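Local coordinates for tyrosine-protein phosphatase YwqE (Bacillus subtilis, PDB 3QY7), which removes phosphate from tyrosine residues of target proteins in a manganese-dependent reaction, acting on YwqD, YwqF and Ssb, at residues Ala118-Leu121 against Phe122-Gln126; Glu138-Arg141 against Glu142-Glu145. All blocks are in the same frame, centred on the assembly; numbering follows the deposited sequence.

Contact 1 (Ala118-Leu121 against Phe122-Gln126)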
# COMPACT_ATOMS: atom_id res chain seq x y z
N ALA A 118 9.51 14.48 -6.99
CA ALA A 118 8.62 13.33 -7.14
C ALA A 118 8.17 13.08 -8.58
O ALA A 118 8.25 11.95 -9.07
CB ALA A 118 7.40 13.47 -6.20
N GLU A 119 7.70 14.13 -9.27
CA GLU A 119 7.19 13.99 -10.63
C GLU A 119 8.26 13.47 -11.60
O GLU A 119 7.97 12.61 -12.44
CB GLU A 119 6.63 15.32 -11.16
CG GLU A 119 5.85 15.14 -12.47
CD GLU A 119 5.30 16.44 -13.06
OE1 GLU A 119 4.97 17.38 -12.29
OE2 GLU A 119 5.16 16.50 -14.30
N GLN A 120 9.47 14.00 -11.46
CA GLN A 120 10.61 13.60 -12.29
C GLN A 120 10.95 12.13 -12.05
O GLN A 120 11.10 11.36 -13.01
CB GLN A 120 11.84 14.51 -12.02
CG GLN A 120 13.01 14.34 -13.01
CD GLN A 120 12.59 14.51 -14.47
OE1 GLN A 120 12.03 15.54 -14.86
NE2 GLN A 120 12.85 13.49 -15.27
N LEU A 121 11.02 11.74 -10.78
CA LEU A 121 11.28 10.34 -10.42
C LEU A 121 10.25 9.40 -11.02
O LEU A 121 10.60 8.35 -11.57
CB LEU A 121 11.32 10.16 -8.90
CG LEU A 121 11.44 8.71 -8.37
CD1 LEU A 121 12.72 8.05 -8.83
CD2 LEU A 121 11.35 8.72 -6.87
N PHE A 122 8.98 9.77 -10.89
CA PHE A 122 7.88 8.94 -11.37
C PHE A 122 7.90 8.82 -12.89
O PHE A 122 7.55 7.77 -13.46
CB PHE A 122 6.55 9.50 -10.85
CG PHE A 122 6.31 9.28 -9.36
CD1 PHE A 122 7.31 8.78 -8.53
CD2 PHE A 122 5.07 9.59 -8.80
CE1 PHE A 122 7.09 8.57 -7.16
CE2 PHE A 122 4.85 9.40 -7.43
CZ PHE A 122 5.85 8.89 -6.62
N TYR A 123 8.31 9.90 -13.56
CA TYR A 123 8.45 9.91 -15.01
C TYR A 123 9.55 8.94 -15.44
O TYR A 123 9.36 8.13 -16.36
CB TYR A 123 8.77 11.32 -15.52
CG TYR A 123 9.01 11.36 -17.00
CD1 TYR A 123 7.94 11.41 -17.90
CD2 TYR A 123 10.30 11.33 -17.51
CE1 TYR A 123 8.16 11.43 -19.28
CE2 TYR A 123 10.53 11.35 -18.87
CZ TYR A 123 9.46 11.40 -19.75
OH TYR A 123 9.71 11.43 -21.11
N ASP A 124 10.67 9.03 -14.75
CA ASP A 124 11.81 8.16 -14.98
C ASP A 124 11.43 6.70 -14.79
O ASP A 124 11.75 5.85 -15.63
CB ASP A 124 12.97 8.55 -14.07
CG ASP A 124 13.57 9.92 -14.41
OD1 ASP A 124 13.32 10.44 -15.52
OD2 ASP A 124 14.31 10.45 -13.56
N LEU A 125 10.70 6.40 -13.71
CA LEU A 125 10.31 5.01 -13.44
C LEU A 125 9.38 4.44 -14.51
O LEU A 125 9.53 3.29 -14.92
CB LEU A 125 9.72 4.86 -12.02
CG LEU A 125 10.65 5.13 -10.83
CD1 LEU A 125 9.82 5.19 -9.54
CD2 LEU A 125 11.78 4.09 -10.69
N GLN A 126 8.42 5.25 -14.98
CA GLN A 126 7.52 4.82 -16.04
C GLN A 126 8.26 4.51 -17.33
O GLN A 126 7.89 3.58 -18.06
CB GLN A 126 6.43 5.86 -16.30
CG GLN A 126 5.32 5.86 -15.26
CD GLN A 126 4.27 6.92 -15.57
OE1 GLN A 126 3.37 6.70 -16.39
NE2 GLN A 126 4.39 8.07 -14.91
O HOH W 1 15.68 12.54 -14.56

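Contact 2 (Glu138-Arg141 against Glu142-Glu145)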
# COMPACT_ATOMS: atom_id res chain seq x y z
N GLU A 138 -3.86 10.13 1.27
CA GLU A 138 -4.82 10.81 2.18
C GLU A 138 -4.20 11.22 3.52
O GLU A 138 -4.71 12.12 4.21
CB GLU A 138 -6.08 9.94 2.39
CG GLU A 138 -5.97 8.80 3.45
CD GLU A 138 -5.23 7.54 2.99
OE1 GLU A 138 -5.32 6.54 3.72
OE2 GLU A 138 -4.58 7.53 1.92
N ARG A 139 -3.10 10.57 3.90
CA ARG A 139 -2.40 10.82 5.15
C ARG A 139 -1.27 11.84 4.99
O ARG A 139 -0.52 12.09 5.94
CB ARG A 139 -1.83 9.52 5.72
CG ARG A 139 -2.81 8.67 6.49
CD ARG A 139 -2.72 9.04 7.97
NE ARG A 139 -3.17 7.95 8.84
CZ ARG A 139 -3.09 7.96 10.16
NH1 ARG A 139 -2.57 9.00 10.81
NH2 ARG A 139 -3.54 6.92 10.85
N ASN A 140 -1.14 12.41 3.79
CA ASN A 140 -0.11 13.42 3.53
C ASN A 140 -0.68 14.83 3.73
O ASN A 140 -1.67 15.21 3.11
CB ASN A 140 0.42 13.27 2.10
CG ASN A 140 1.55 14.22 1.81
OD1 ASN A 140 1.32 15.37 1.44
ND2 ASN A 140 2.78 13.74 1.97
N ARG A 141 -0.02 15.61 4.59
CA ARG A 141 -0.49 16.96 4.95
C ARG A 141 -0.62 17.88 3.74
O ARG A 141 -1.61 18.60 3.61
CB ARG A 141 0.42 17.60 6.01
CG ARG A 141 -0.30 18.65 6.89
CD ARG A 141 0.56 19.87 7.25
NE ARG A 141 1.91 19.53 7.71
CZ ARG A 141 2.27 19.40 8.99
NH1 ARG A 141 1.39 19.57 9.97
NH2 ARG A 141 3.53 19.09 9.29
N GLU A 142 0.39 17.88 2.86
CA GLU A 142 0.34 18.73 1.66
C GLU A 142 -0.72 18.33 0.63
O GLU A 142 -1.36 19.19 0.03
CB GLU A 142 1.72 18.84 0.99
CG GLU A 142 1.76 19.96 -0.04
CD GLU A 142 3.14 20.26 -0.59
OE1 GLU A 142 4.13 19.55 -0.27
OE2 GLU A 142 3.24 21.24 -1.37
N ILE A 143 -0.90 17.03 0.41
CA ILE A 143 -1.98 16.60 -0.47
C ILE A 143 -3.34 17.01 0.12
O ILE A 143 -4.23 17.42 -0.61
CB ILE A 143 -1.93 15.08 -0.75
CG1 ILE A 143 -0.71 14.75 -1.62
CG2 ILE A 143 -3.21 14.60 -1.41
CD1 ILE A 143 -0.39 13.25 -1.71
N ARG A 144 -3.47 16.87 1.43
CA ARG A 144 -4.68 17.28 2.15
C ARG A 144 -4.96 18.78 1.95
O ARG A 144 -6.09 19.19 1.71
CB ARG A 144 -4.51 16.95 3.64
CG ARG A 144 -5.67 17.30 4.55
CD ARG A 144 -6.64 16.14 4.70
NE ARG A 144 -7.61 16.45 5.76
CZ ARG A 144 -7.56 15.95 6.99
NH1 ARG A 144 -6.62 15.08 7.36
NH2 ARG A 144 -8.48 16.33 7.87
N GLU A 145 -3.90 19.59 2.04
CA GLU A 145 -4.01 21.03 1.83
C GLU A 145 -4.17 21.43 0.35
O GLU A 145 -4.81 22.43 0.02
CB GLU A 145 -2.80 21.72 2.46
CG GLU A 145 -2.86 21.75 3.98
CD GLU A 145 -1.51 21.94 4.66
OE1 GLU A 145 -0.49 22.12 3.94
OE2 GLU A 145 -1.46 21.91 5.91
O HOH W 2 -4.42 14.04 5.80

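Contact 1 (Ala118-Leu121 against Phe122-Gln126)
Q120 and D124, one helical turn apart, show how a polar pair can bind weakly through its side chains and firmly through its backbone. NE2 of Q120 gives OD1 of D124 a weak hydrogen bond of 3.1 Å, bent to 134° at the hydrogen. A bend at chi2 turns the Q120 amide along the helix toward the carboxylate, yet the two flat groups stay 52° apart. A water links the same residues: it donates to OD2 of D124 at 2.7 Å and accepts weakly from NE2 of Q120. Each carboxylate oxygen of D124 therefore has its own link to the glutamine, one direct and one through solvent.

The helix itself is held by regular i to i+4 backbone bonds, one of which, D124 N to Q120 O, joins the backbones of this same pair. F122 N to A118 O (2.9 Å), Y123 N to E119 O (3.0 Å) and L125 N to L121 O likewise bind each residue to the next turn. They belong to helix 118-127, the crossover between parallel strands 104-108 and 131-135 in a beta-alpha-beta unit of the TIM-barrel-like PHP fold.

Apolar contacts mark the buried side. CG of L121 lies 4.0 Å from CD1 of L125, the two leucines crossing at a slant, and 4.1 Å from CD1 of the F122 ring. With its CG beside the backbone N (chi1 -73°), F122 leans back along the helix. One ring face then lies over the carbonyl carbon of A118, with that carbon 4.3 Å above the plane and displaced toward the rim. Beyond the helix, F122 packs on P132 and I134 of strand 131-135 and on L153 of helix 148-155, while L125 meets L91 of helix 87-92.

Contact 2 (Glu138-Arg141 against Glu142-Glu145)
E138 and R144 are joined by a water that donates to the backbone O of E138 and accepts from NH1 of R144 at 2.9 Å. The water lies at the edge of the guanidinium group, in its plane; its separation from E138 O is unusually short, so the exact length is doubtful. The carboxylate of E138 turns elsewhere, with OE1 hydrogen-bonded to S166 and T163.

N140 serves the next turn twice. Its OD1 accepts from the backbone N of I143 at 3.0 Å, a fairly straight bond (162°) that arrives in the carbonyl plane on a lone pair. Placing CG opposite the backbone N, with chi1 at -176°, carries the amide forward to that N-H. The main-chain O of N140 takes the N-H of R144, also at 3.0 Å, while CD1 of I143 packs 3.9 Å from CB of the asparagine. At the other end of the amide, ND2 is weakly bonded to the O of H113.

R141 accepts from E145 N through its carbonyl O at 2.9 Å. Its side chain runs alongside that of E145, pointing the same way, and CD comes within 3.2 Å of OE2. NE of the R141 guanidinium group stays 4.5 Å from OE2 of E145, beyond a salt bridge, so any attraction is probably modest. A short 3-10 segment gives way to helix 141-145 through N140, whose side chain closes the first turn as an N-cap.

How the contacts relate
Contact 1 closes before contact 2 opens, and strand 131-135 of the barrel comes between them in the sequence. Their centres are 20 Å apart and their nearest atoms about 9 Å, so the two never touch, but they share neighbours: F122 and N140 both pack on F109, and helix 148-155 receives F122 at L153 and I143 at L150. The strand leads to H136, which with E80 and E108 holds an iron(III) ion. Contact 2 follows almost at once, and the side chain of E138 lies about 9 Å from a bound iron. In contact 1 the side chain of F122 is about 13 Å from a bound iron, not necessarily the same one. None of the residues in either contact is a metal ligand.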